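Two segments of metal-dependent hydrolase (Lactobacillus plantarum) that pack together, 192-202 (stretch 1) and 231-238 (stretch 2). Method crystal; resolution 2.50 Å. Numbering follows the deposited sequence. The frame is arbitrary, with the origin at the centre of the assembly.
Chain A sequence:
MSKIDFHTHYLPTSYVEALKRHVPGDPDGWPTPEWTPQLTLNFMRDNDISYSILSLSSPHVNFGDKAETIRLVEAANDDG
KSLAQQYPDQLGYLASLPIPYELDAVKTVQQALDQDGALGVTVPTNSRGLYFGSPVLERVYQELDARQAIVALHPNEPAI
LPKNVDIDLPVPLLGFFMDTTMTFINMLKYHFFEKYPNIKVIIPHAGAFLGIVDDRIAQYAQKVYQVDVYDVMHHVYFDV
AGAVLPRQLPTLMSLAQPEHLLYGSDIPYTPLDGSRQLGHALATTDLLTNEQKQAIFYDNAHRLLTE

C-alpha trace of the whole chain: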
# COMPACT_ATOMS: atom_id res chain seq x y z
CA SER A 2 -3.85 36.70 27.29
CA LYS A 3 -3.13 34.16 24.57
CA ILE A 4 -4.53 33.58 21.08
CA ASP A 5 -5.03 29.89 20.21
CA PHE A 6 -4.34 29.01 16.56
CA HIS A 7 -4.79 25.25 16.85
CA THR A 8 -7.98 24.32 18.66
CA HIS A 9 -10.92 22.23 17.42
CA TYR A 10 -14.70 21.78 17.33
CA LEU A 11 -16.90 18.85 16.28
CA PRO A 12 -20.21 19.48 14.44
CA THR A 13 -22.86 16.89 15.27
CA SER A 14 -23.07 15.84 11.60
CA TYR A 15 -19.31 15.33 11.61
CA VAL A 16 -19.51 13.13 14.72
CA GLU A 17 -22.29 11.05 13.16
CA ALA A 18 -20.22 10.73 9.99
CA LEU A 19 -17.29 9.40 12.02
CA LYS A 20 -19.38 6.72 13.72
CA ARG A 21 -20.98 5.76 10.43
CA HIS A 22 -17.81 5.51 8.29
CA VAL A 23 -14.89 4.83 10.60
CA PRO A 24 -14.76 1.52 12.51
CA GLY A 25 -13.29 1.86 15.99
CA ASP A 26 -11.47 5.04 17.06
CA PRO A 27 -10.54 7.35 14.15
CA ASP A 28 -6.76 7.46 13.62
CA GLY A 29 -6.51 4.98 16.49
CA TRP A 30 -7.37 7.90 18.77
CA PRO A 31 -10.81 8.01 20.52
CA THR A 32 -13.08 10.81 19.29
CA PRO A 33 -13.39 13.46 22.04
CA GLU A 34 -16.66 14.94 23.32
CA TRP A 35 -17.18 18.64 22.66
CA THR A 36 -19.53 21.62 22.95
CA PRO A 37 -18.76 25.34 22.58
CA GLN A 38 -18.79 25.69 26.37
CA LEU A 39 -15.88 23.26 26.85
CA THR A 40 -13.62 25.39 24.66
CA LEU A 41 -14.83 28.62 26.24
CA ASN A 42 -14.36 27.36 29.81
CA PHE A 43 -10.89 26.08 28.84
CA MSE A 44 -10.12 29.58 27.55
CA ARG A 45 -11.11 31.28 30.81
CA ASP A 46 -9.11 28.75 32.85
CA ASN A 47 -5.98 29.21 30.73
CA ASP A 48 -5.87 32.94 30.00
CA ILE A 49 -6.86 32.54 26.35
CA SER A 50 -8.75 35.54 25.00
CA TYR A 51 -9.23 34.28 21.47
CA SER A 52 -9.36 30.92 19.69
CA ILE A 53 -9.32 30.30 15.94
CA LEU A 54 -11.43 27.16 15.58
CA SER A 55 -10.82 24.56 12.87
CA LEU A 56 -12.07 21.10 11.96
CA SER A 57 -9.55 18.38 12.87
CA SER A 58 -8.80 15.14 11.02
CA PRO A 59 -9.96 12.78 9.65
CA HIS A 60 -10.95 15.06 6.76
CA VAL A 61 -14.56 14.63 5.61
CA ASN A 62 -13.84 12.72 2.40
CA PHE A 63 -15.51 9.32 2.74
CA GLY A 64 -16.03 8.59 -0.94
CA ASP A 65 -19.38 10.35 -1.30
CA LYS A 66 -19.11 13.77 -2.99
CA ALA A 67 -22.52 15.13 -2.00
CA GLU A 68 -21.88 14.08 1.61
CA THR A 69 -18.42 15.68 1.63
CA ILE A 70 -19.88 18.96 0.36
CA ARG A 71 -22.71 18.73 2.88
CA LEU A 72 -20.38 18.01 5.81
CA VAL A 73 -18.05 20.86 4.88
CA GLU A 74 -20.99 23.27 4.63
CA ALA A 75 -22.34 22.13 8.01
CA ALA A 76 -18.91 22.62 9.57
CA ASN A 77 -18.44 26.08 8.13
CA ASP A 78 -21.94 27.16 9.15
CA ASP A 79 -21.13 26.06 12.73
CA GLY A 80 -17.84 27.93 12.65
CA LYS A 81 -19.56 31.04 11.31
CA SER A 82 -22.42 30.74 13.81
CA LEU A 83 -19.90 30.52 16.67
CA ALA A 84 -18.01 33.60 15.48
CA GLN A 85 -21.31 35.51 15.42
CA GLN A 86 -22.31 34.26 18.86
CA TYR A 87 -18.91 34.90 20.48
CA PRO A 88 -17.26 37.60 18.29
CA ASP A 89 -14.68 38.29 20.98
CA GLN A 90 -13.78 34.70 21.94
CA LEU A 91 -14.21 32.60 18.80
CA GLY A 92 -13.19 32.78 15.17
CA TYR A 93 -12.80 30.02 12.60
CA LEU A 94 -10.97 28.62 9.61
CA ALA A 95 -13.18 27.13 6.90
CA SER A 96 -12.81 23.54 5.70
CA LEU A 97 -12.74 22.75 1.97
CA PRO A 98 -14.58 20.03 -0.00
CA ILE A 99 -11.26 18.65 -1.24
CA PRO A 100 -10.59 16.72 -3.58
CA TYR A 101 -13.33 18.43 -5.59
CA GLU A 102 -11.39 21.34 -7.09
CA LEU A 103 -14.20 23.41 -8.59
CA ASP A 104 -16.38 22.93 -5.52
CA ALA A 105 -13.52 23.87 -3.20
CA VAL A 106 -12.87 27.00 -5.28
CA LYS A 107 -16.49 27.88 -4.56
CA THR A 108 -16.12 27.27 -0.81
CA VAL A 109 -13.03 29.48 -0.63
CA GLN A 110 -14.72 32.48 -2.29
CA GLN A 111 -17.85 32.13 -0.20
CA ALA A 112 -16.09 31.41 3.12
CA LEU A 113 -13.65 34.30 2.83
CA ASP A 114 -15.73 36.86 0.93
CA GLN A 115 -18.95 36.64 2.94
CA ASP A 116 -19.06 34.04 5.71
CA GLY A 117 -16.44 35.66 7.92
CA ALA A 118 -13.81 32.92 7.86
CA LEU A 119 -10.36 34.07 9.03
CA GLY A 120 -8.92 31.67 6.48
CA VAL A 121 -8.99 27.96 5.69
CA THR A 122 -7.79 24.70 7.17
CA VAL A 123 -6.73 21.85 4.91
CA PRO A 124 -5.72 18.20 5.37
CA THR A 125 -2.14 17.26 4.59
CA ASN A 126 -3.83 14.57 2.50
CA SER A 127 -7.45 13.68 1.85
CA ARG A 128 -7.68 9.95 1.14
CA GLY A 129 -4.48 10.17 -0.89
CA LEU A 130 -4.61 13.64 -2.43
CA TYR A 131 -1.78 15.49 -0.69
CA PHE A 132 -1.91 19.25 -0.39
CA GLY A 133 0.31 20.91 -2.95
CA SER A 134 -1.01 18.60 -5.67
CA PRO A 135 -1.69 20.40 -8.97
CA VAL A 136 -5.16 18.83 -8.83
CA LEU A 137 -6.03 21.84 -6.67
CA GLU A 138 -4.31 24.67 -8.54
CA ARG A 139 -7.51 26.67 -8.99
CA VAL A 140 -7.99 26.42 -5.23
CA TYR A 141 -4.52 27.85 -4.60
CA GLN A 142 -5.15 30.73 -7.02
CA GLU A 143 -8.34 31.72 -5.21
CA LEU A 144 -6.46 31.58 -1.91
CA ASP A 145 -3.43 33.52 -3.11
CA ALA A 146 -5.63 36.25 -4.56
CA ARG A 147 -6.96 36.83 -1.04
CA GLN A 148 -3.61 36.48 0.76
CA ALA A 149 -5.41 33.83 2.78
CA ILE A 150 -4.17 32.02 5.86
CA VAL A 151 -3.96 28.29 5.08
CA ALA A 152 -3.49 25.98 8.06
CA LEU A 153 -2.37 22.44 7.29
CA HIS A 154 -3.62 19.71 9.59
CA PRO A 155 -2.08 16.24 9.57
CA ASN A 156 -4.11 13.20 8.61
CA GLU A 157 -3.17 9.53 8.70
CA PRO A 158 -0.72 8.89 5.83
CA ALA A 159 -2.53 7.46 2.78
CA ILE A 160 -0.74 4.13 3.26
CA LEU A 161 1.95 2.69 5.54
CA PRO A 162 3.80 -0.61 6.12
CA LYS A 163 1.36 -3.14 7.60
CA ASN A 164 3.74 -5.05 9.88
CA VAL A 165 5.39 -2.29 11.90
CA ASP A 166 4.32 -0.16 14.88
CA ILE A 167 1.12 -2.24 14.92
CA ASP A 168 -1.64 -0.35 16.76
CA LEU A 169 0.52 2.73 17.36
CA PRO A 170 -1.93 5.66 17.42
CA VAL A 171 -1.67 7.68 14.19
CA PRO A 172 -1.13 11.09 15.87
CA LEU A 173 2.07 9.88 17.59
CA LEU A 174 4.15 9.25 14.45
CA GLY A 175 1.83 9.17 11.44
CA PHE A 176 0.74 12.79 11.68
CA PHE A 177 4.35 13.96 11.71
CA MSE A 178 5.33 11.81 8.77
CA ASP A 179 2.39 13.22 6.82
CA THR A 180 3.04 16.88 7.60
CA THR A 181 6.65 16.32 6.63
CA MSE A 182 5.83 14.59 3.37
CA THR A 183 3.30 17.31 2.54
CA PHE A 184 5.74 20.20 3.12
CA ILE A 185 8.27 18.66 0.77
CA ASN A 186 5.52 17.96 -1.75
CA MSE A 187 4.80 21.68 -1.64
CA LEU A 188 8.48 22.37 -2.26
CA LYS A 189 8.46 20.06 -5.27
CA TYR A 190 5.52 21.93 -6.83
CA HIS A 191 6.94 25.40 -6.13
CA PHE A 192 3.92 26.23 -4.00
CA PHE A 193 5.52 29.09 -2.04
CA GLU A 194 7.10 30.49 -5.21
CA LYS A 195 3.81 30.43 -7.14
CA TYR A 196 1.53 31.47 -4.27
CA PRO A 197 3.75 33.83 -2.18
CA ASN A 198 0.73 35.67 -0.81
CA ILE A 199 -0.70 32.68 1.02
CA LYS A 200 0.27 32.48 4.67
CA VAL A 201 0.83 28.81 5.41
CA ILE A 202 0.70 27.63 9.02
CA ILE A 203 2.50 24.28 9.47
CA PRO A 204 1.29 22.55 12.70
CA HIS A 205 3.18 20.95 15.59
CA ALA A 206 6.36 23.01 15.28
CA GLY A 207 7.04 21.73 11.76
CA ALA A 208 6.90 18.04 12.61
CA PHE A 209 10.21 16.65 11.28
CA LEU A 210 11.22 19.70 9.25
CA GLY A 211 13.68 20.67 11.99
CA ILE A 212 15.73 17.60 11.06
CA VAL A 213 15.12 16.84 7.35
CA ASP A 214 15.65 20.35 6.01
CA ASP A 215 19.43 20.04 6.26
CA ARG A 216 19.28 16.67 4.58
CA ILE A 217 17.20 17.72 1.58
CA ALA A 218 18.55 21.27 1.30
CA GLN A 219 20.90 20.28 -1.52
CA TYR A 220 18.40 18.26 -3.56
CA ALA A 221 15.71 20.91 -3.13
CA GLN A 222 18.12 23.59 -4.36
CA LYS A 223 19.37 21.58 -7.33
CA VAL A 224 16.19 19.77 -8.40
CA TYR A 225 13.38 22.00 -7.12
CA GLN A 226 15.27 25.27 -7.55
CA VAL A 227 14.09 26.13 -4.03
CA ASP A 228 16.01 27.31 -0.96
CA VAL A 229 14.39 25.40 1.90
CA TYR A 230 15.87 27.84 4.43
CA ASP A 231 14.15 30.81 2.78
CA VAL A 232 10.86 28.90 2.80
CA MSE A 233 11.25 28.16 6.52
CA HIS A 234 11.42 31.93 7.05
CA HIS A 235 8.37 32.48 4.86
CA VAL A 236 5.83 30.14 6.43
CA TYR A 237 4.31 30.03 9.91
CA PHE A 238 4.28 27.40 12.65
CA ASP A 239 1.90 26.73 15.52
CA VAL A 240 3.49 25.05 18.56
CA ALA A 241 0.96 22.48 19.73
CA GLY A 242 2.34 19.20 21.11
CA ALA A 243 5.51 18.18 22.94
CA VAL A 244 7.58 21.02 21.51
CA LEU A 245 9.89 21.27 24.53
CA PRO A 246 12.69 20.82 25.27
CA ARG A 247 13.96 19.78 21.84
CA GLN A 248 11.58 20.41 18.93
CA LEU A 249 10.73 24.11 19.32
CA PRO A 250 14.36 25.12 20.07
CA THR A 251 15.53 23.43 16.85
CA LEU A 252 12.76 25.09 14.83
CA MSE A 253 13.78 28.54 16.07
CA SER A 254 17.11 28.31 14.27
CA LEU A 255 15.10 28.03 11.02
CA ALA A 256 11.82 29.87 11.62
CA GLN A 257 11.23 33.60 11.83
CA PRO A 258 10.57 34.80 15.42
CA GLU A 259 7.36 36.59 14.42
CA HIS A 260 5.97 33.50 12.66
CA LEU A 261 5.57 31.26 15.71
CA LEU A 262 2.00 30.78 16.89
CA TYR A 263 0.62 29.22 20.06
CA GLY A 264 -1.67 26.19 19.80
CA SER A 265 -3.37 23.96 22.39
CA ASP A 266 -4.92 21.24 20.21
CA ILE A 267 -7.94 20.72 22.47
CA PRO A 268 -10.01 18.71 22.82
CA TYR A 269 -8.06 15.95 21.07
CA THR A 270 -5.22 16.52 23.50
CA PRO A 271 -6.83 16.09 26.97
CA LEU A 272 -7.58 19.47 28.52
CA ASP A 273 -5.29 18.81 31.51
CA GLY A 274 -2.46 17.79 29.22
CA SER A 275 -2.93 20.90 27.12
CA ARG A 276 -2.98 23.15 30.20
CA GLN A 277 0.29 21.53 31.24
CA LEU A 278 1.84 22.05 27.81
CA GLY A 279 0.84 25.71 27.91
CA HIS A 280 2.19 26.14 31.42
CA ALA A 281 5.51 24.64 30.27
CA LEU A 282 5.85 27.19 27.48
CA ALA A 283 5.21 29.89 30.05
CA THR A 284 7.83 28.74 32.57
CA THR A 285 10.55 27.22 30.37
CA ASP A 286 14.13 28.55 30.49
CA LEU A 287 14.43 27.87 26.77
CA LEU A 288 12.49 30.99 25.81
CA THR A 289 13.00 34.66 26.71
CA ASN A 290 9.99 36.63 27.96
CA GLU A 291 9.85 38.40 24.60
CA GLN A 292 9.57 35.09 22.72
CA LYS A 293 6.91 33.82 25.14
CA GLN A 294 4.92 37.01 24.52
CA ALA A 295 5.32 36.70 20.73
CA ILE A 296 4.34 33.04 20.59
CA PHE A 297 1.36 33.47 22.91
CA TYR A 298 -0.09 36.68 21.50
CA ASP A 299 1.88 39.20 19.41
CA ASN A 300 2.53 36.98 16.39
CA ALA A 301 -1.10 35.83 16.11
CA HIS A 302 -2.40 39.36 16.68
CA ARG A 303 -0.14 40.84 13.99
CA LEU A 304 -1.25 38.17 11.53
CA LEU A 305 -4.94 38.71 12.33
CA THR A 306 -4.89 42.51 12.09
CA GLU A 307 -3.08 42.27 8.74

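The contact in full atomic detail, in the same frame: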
# COMPACT_ATOMS: atom_id res chain seq x y z
N PHE A 192 5.09 25.60 -4.60
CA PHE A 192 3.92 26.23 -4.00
C PHE A 192 4.18 27.65 -3.47
O PHE A 192 3.45 28.59 -3.80
CB PHE A 192 3.37 25.33 -2.89
CG PHE A 192 2.07 25.82 -2.30
CD1 PHE A 192 2.05 26.86 -1.39
CD2 PHE A 192 0.87 25.24 -2.68
CE1 PHE A 192 0.85 27.33 -0.86
CE2 PHE A 192 -0.35 25.70 -2.16
CZ PHE A 192 -0.35 26.75 -1.25
N PHE A 193 5.21 27.80 -2.64
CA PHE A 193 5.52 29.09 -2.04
C PHE A 193 6.01 30.13 -3.05
O PHE A 193 5.86 31.34 -2.84
CB PHE A 193 6.55 28.87 -0.93
CG PHE A 193 6.17 27.77 0.02
CD1 PHE A 193 5.16 27.96 0.96
CD2 PHE A 193 6.76 26.51 -0.07
CE1 PHE A 193 4.75 26.93 1.80
CE2 PHE A 193 6.36 25.47 0.76
CZ PHE A 193 5.35 25.68 1.70
N GLU A 194 6.59 29.65 -4.14
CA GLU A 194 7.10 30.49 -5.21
C GLU A 194 5.92 30.98 -6.05
O GLU A 194 5.85 32.15 -6.41
CB GLU A 194 8.05 29.64 -6.05
CG GLU A 194 8.82 30.35 -7.14
CD GLU A 194 9.84 29.40 -7.79
OE1 GLU A 194 10.75 28.93 -7.09
OE2 GLU A 194 9.72 29.11 -9.00
N LYS A 195 4.98 30.09 -6.33
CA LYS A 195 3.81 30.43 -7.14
C LYS A 195 2.68 31.13 -6.37
O LYS A 195 1.92 31.91 -6.95
CB LYS A 195 3.25 29.17 -7.83
CG LYS A 195 4.20 28.52 -8.83
CD LYS A 195 3.44 27.62 -9.80
CE LYS A 195 2.73 26.48 -9.09
NZ LYS A 195 1.85 25.69 -10.00
N TYR A 196 2.57 30.85 -5.08
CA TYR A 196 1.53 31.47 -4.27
C TYR A 196 2.14 32.11 -3.03
O TYR A 196 1.80 31.76 -1.90
CB TYR A 196 0.48 30.43 -3.86
CG TYR A 196 0.03 29.58 -5.02
CD1 TYR A 196 0.46 28.25 -5.14
CD2 TYR A 196 -0.75 30.11 -6.05
CE1 TYR A 196 0.11 27.48 -6.25
CE2 TYR A 196 -1.11 29.35 -7.16
CZ TYR A 196 -0.67 28.04 -7.26
OH TYR A 196 -1.00 27.29 -8.37
N PRO A 197 3.04 33.10 -3.23
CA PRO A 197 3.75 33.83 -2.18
C PRO A 197 2.86 34.58 -1.20
O PRO A 197 3.25 34.82 -0.06
CB PRO A 197 4.63 34.79 -2.98
CG PRO A 197 3.74 35.14 -4.12
CD PRO A 197 3.21 33.78 -4.53
N ASN A 198 1.66 34.92 -1.64
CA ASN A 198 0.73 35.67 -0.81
C ASN A 198 -0.02 34.85 0.22
O ASN A 198 -0.60 35.41 1.16
CB ASN A 198 -0.26 36.42 -1.71
CG ASN A 198 0.46 37.29 -2.71
OD1 ASN A 198 1.19 38.21 -2.32
ND2 ASN A 198 0.28 37.01 -4.00
N ILE A 199 -0.02 33.53 0.06
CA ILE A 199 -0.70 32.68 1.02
C ILE A 199 0.17 32.58 2.25
O ILE A 199 1.39 32.50 2.14
CB ILE A 199 -0.93 31.27 0.47
CG1 ILE A 199 -1.84 31.33 -0.76
CG2 ILE A 199 -1.53 30.38 1.56
CD1 ILE A 199 -2.09 29.99 -1.42
N LYS A 200 -0.45 32.59 3.42
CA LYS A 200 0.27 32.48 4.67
C LYS A 200 -0.02 31.09 5.20
O LYS A 200 -1.09 30.82 5.75
CB LYS A 200 -0.21 33.53 5.65
CG LYS A 200 -0.02 34.94 5.13
CD LYS A 200 -0.99 35.90 5.80
CE LYS A 200 -0.76 37.31 5.30
NZ LYS A 200 -0.66 37.35 3.81
N VAL A 201 0.95 30.20 5.01
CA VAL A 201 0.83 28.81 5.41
C VAL A 201 1.29 28.52 6.83
O VAL A 201 2.44 28.76 7.19
CB VAL A 201 1.62 27.92 4.44
CG1 VAL A 201 1.56 26.46 4.86
CG2 VAL A 201 1.08 28.10 3.04
N ILE A 202 0.38 28.00 7.65
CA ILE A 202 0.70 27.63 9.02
C ILE A 202 0.95 26.11 9.04
O ILE A 202 0.05 25.33 8.73
CB ILE A 202 -0.47 27.92 9.98
CG1 ILE A 202 -0.80 29.42 9.98
CG2 ILE A 202 -0.12 27.44 11.38
CD1 ILE A 202 -2.03 29.78 10.83
N ASP A 231 14.92 29.59 3.01
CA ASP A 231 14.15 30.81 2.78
C ASP A 231 12.68 30.50 3.04
O ASP A 231 11.95 31.30 3.62
CB ASP A 231 14.31 31.33 1.35
CG ASP A 231 15.66 31.93 1.09
OD1 ASP A 231 16.20 32.59 2.02
OD2 ASP A 231 16.19 31.76 -0.03
N VAL A 232 12.25 29.31 2.61
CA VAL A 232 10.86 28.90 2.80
C VAL A 232 10.53 28.79 4.29
O VAL A 232 9.43 29.17 4.73
CB VAL A 232 10.59 27.55 2.11
CG1 VAL A 232 9.13 27.16 2.28
CG2 VAL A 232 10.93 27.64 0.63
N MSE A 233 11.47 28.30 5.08
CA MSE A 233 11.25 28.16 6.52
C MSE A 233 11.06 29.53 7.17
O MSE A 233 10.46 29.64 8.24
CB MSE A 233 12.42 27.41 7.17
CG MSE A 233 12.48 25.92 6.80
SE MSE A 233 10.91 24.89 7.38
CE MSE A 233 11.34 24.78 9.26
N HIS A 234 11.57 30.57 6.52
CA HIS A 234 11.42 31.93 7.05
C HIS A 234 10.08 32.50 6.60
O HIS A 234 9.49 33.34 7.28
CB HIS A 234 12.54 32.84 6.52
CG HIS A 234 13.84 32.67 7.23
ND1 HIS A 234 15.06 32.83 6.59
CD2 HIS A 234 14.12 32.36 8.52
CE1 HIS A 234 16.03 32.64 7.46
NE2 HIS A 234 15.49 32.35 8.64
N HIS A 235 9.61 32.01 5.46
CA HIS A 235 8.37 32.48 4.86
C HIS A 235 7.07 31.96 5.45
O HIS A 235 6.09 32.69 5.51
CB HIS A 235 8.42 32.17 3.36
CG HIS A 235 7.23 32.67 2.60
ND1 HIS A 235 6.34 31.81 1.97
CD2 HIS A 235 6.81 33.92 2.32
CE1 HIS A 235 5.43 32.52 1.33
NE2 HIS A 235 5.69 33.81 1.53
N VAL A 236 7.04 30.70 5.87
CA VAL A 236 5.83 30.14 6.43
C VAL A 236 5.68 30.39 7.92
O VAL A 236 6.53 31.03 8.54
CB VAL A 236 5.75 28.62 6.19
CG1 VAL A 236 6.02 28.31 4.71
CG2 VAL A 236 6.73 27.90 7.08
N TYR A 237 4.58 29.89 8.48
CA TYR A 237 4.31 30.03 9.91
C TYR A 237 4.28 28.65 10.57
O TYR A 237 4.21 27.63 9.89
CB TYR A 237 2.97 30.73 10.13
CG TYR A 237 2.99 32.19 9.79
CD1 TYR A 237 3.11 32.63 8.47
CD2 TYR A 237 2.89 33.15 10.80
CE1 TYR A 237 3.13 33.99 8.16
CE2 TYR A 237 2.90 34.51 10.50
CZ TYR A 237 3.02 34.92 9.18
OH TYR A 237 3.02 36.27 8.89
N PHE A 238 4.30 28.65 11.89
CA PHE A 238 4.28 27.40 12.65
C PHE A 238 3.49 27.57 13.93
O PHE A 238 3.68 28.55 14.65
CB PHE A 238 5.70 26.99 13.04
CG PHE A 238 6.62 26.76 11.88
CD1 PHE A 238 6.62 25.55 11.19
CD2 PHE A 238 7.49 27.77 11.46
CE1 PHE A 238 7.46 25.34 10.11
CE2 PHE A 238 8.34 27.58 10.39
CZ PHE A 238 8.33 26.37 9.70
O HOH W 1 3.43 31.28 4.00

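Each stretch runs from the end of a helix, through a short connection, into a strand. The strands lie parallel, with Ile 202 paired to Tyr 237 at a CA-CA distance of 4.4 Å. Together the two stretches bury 475 Å².

Tyr 237 covers the most surface. Its backbone N donates a short, nearly straight hydrogen bond to Val 201 O, at 2.7 Å. The side chains of Tyr 237 and Ile 202 lie on the same face of the sheet, where Tyr 237 CB meets Ile 202 CG1 at 4.0 Å.

Phe 193 points its side chain toward stretch 2. Val 232 CG1 sits over one face of its ring, 3.7 Å from the ring centroid, in a CH-pi contact. Val 236 CG1 approaches Phe 193 CE1 at 3.5 Å. These contacts are apolar.

His 235 supplies a polar link beside this cluster. Its NE2 donates a hydrogen bond to Pro 197 O at 3.1 Å. The acceptor lies near the ring plane, as an N-H donor requires. Pro 197 belongs to the type I turn from Tyr 196 to Ile 199, so the bond anchors that turn to the second helix.

A water also links the stretches. It donates to Ile 199 O, accepts from Val 201 N, and donates weakly to His 235 O.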